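Long-range contact in ribonucleoside-diphosphate reductase (Pseudomonas aeruginosa, PDB 5IM3), which probably catalyses the reduction of ribonucleoside diphosphates to deoxyribonucleoside diphosphates for DNA synthesis, with thioredoxin as reductant, under allosteric control by bound nucleotides: residues I607-H612 against L660-F665. Residues are numbered along the deposited sequence; the frame is centred on the assembly and turned at random.
Sequences INLVNH and LGIMGF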
ATOM      1  N   ILE A 607       0.293  46.328 -17.599  1.00 50.93           N
ATOM      2  CA  ILE A 607      -0.805  46.789 -18.433  1.00 54.11           C
ATOM      3  C   ILE A 607      -2.060  45.991 -18.104  1.00 55.46           C
ATOM      4  O   ILE A 607      -1.999  44.789 -17.808  1.00 55.59           O
ATOM      5  CB  ILE A 607      -0.443  46.642 -19.921  1.00 55.72           C
ATOM      6  CG1 ILE A 607       0.870  47.368 -20.244  1.00 55.39           C
ATOM      7  CG2 ILE A 607      -1.581  47.155 -20.795  1.00 57.63           C
ATOM      8  CD1 ILE A 607       0.830  48.870 -20.025  1.00 57.59           C
ATOM      9  N   ASN A 608      -3.208  46.656 -18.165  1.00 50.38           N
ATOM     10  CA  ASN A 608      -4.507  46.020 -17.966  1.00 52.81           C
ATOM     11  C   ASN A 608      -5.103  45.745 -19.343  1.00 52.90           C
ATOM     12  O   ASN A 608      -5.689  46.633 -19.967  1.00 50.64           O
ATOM     13  CB  ASN A 608      -5.415  46.908 -17.123  1.00 51.93           C
ATOM     14  CG  ASN A 608      -6.815  46.353 -16.985  1.00 53.19           C
ATOM     15  OD1 ASN A 608      -7.098  45.227 -17.393  1.00 53.54           O
ATOM     16  ND2 ASN A 608      -7.703  47.145 -16.399  1.00 55.47           N
ATOM     17  N   LEU A 609      -4.944  44.506 -19.818  1.00 56.82           N
ATOM     18  CA  LEU A 609      -5.416  44.155 -21.153  1.00 61.11           C
ATOM     19  C   LEU A 609      -6.920  44.349 -21.297  1.00 60.94           C
ATOM     20  O   LEU A 609      -7.392  44.723 -22.377  1.00 63.96           O
ATOM     21  CB  LEU A 609      -5.036  42.708 -21.478  1.00 61.28           C
ATOM     22  CG  LEU A 609      -3.561  42.468 -21.801  1.00 62.08           C
ATOM     23  CD1 LEU A 609      -3.259  40.975 -21.897  1.00 61.74           C
ATOM     24  CD2 LEU A 609      -3.185  43.177 -23.097  1.00 62.60           C
ATOM     25  N   VAL A 610      -7.685  44.108 -20.231  1.00 53.78           N
ATOM     26  CA  VAL A 610      -9.137  44.234 -20.317  1.00 56.80           C
ATOM     27  C   VAL A 610      -9.526  45.623 -20.802  1.00 58.02           C
ATOM     28  O   VAL A 610     -10.426  45.776 -21.636  1.00 59.39           O
ATOM     29  CB  VAL A 610      -9.782  43.910 -18.958  1.00 56.31           C
ATOM     30  CG1 VAL A 610     -11.259  44.333 -18.938  1.00 54.99           C
ATOM     31  CG2 VAL A 610      -9.645  42.424 -18.661  1.00 53.63           C
ATOM     32  N   ASN A 611      -8.862  46.658 -20.287  1.00 60.85           N
ATOM     33  CA  ASN A 611      -9.169  48.023 -20.697  1.00 62.35           C
ATOM     34  C   ASN A 611      -8.696  48.337 -22.108  1.00 63.48           C
ATOM     35  O   ASN A 611      -8.846  49.485 -22.547  1.00 63.87           O
ATOM     36  CB  ASN A 611      -8.551  49.017 -19.713  1.00 62.11           C
ATOM     37  CG  ASN A 611      -9.432  49.262 -18.503  1.00 62.88           C
ATOM     38  OD1 ASN A 611     -10.290  48.446 -18.166  1.00 63.31           O
ATOM     39  ND2 ASN A 611      -9.228  50.399 -17.845  1.00 62.07           N
ATOM     40  N   HIS A 612      -8.130  47.362 -22.823  1.00 60.89           N
ATOM     41  CA  HIS A 612      -7.728  47.547 -24.211  1.00 63.67           C
ATOM     42  C   HIS A 612      -8.443  46.574 -25.140  1.00 65.18           C
ATOM     43  O   HIS A 612      -7.975  46.326 -26.256  1.00 64.96           O
ATOM     44  CB  HIS A 612      -6.211  47.415 -24.340  1.00 61.58           C
ATOM     45  CG  HIS A 612      -5.463  48.401 -23.503  1.00 60.58           C
ATOM     46  ND1 HIS A 612      -5.263  48.224 -22.151  1.00 60.63           N
ATOM     47  CD2 HIS A 612      -4.899  49.590 -23.816  1.00 61.00           C
ATOM     48  CE1 HIS A 612      -4.591  49.256 -21.672  1.00 60.02           C
ATOM     49  NE2 HIS A 612      -4.361  50.099 -22.661  1.00 59.75           N
ATOM     50  N   LEU A 660       7.821  45.902 -17.601  1.00 46.57           N
ATOM     51  CA  LEU A 660       6.417  46.145 -17.913  1.00 47.90           C
ATOM     52  C   LEU A 660       5.744  44.818 -18.249  1.00 45.03           C
ATOM     53  O   LEU A 660       6.137  44.147 -19.211  1.00 44.71           O
ATOM     54  CB  LEU A 660       6.281  47.126 -19.079  1.00 46.73           C
ATOM     55  CG  LEU A 660       4.858  47.475 -19.526  1.00 48.93           C
ATOM     56  CD1 LEU A 660       4.133  48.274 -18.459  1.00 50.22           C
ATOM     57  CD2 LEU A 660       4.879  48.238 -20.839  1.00 50.55           C
ATOM     58  N   GLY A 661       4.733  44.445 -17.462  1.00 39.98           N
ATOM     59  CA  GLY A 661       4.007  43.217 -17.652  1.00 39.65           C
ATOM     60  C   GLY A 661       2.581  43.443 -18.113  1.00 43.97           C
ATOM     61  O   GLY A 661       2.210  44.526 -18.587  1.00 41.86           O
ATOM     62  N   ILE A 662       1.762  42.396 -17.970  1.00 47.72           N
ATOM     63  CA  ILE A 662       0.359  42.433 -18.362  1.00 51.63           C
ATOM     64  C   ILE A 662      -0.484  41.731 -17.306  1.00 52.64           C
ATOM     65  O   ILE A 662       0.004  40.904 -16.530  1.00 52.92           O
ATOM     66  CB  ILE A 662       0.123  41.777 -19.741  1.00 53.82           C
ATOM     67  CG1 ILE A 662       0.656  40.338 -19.748  1.00 54.44           C
ATOM     68  CG2 ILE A 662       0.779  42.604 -20.840  1.00 54.39           C
ATOM     69  CD1 ILE A 662       0.246  39.534 -20.968  1.00 56.17           C
ATOM     70  N   MET A 663      -1.772  42.068 -17.296  1.00 49.75           N
ATOM     71  CA  MET A 663      -2.750  41.374 -16.472  1.00 51.16           C
ATOM     72  C   MET A 663      -4.108  41.456 -17.152  1.00 52.49           C
ATOM     73  O   MET A 663      -4.311  42.224 -18.096  1.00 51.28           O
ATOM     74  CB  MET A 663      -2.804  41.946 -15.046  1.00 50.26           C
ATOM     75  CG  MET A 663      -3.073  43.438 -14.961  1.00 52.60           C
ATOM     76  SD  MET A 663      -3.233  43.990 -13.248  1.00 55.08           S
ATOM     77  CE  MET A 663      -3.479  45.746 -13.478  1.00 52.46           C
ATOM     78  N   GLY A 664      -5.041  40.643 -16.660  1.00 51.76           N
ATOM     79  CA  GLY A 664      -6.341  40.532 -17.288  1.00 51.05           C
ATOM     80  C   GLY A 664      -6.353  39.705 -18.552  1.00 52.38           C
ATOM     81  O   GLY A 664      -7.275  39.843 -19.361  1.00 54.28           O
ATOM     82  N   PHE A 665      -5.355  38.838 -18.744  1.00 52.92           N
ATOM     83  CA  PHE A 665      -5.274  38.056 -19.975  1.00 54.83           C
ATOM     84  C   PHE A 665      -6.459  37.107 -20.100  1.00 54.29           C
ATOM     85  O   PHE A 665      -7.114  37.045 -21.146  1.00 59.69           O
ATOM     86  CB  PHE A 665      -3.958  37.280 -20.017  1.00 53.30           C
ATOM     87  CG  PHE A 665      -3.736  36.535 -21.303  1.00 55.32           C
ATOM     88  CD1 PHE A 665      -3.161  37.165 -22.394  1.00 56.41           C
ATOM     89  CD2 PHE A 665      -4.113  35.207 -21.423  1.00 57.37           C
ATOM     90  CE1 PHE A 665      -2.959  36.484 -23.578  1.00 57.10           C
ATOM     91  CE2 PHE A 665      -3.916  34.522 -22.607  1.00 57.81           C
ATOM     92  CZ  PHE A 665      -3.336  35.162 -23.684  1.00 58.07           C
TER
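I607 and N608 pair with I662 and M663 as neighbouring parallel strands of the ten-stranded alpha-beta barrel of ribonucleotide reductase, at the end where both strands stop. The connection between them is mostly helical, and its helix 620-640 packs on I607 and L660. I607 bonds on both sides of I662, its N to G661 O and its O to M663 N, both 2.8 Å. I607 O also receives a CA-H...O contact from I662. One step on, L609 N reaches M663 O at 2.9 Å, carrying the pairing past the last bridge as residues 610-611 form a short 3-10 turn and the other strand runs into helix 665-672, with G664 at its N-cap.

I607 CD1 meets L660 CD1 at 3.7 Å, the two side chains crossing obliquely. On the face of I607 and I662, CD1 of L609 lies 3.9 Å from I662 CD1 and meets the F665 ring at its edge, near the ring plane. M663 lies on the other face, with N608, and packs on helix 773-779; its CG, set between its own backbone N and carbonyl carbon (chi1 56°), passes 3.3 Å from I607 O. H612 ND1 donates to N608 O (2.7 Å), which lies in the imidazole plane, although the nitrogen stands above the plane of that carbonyl.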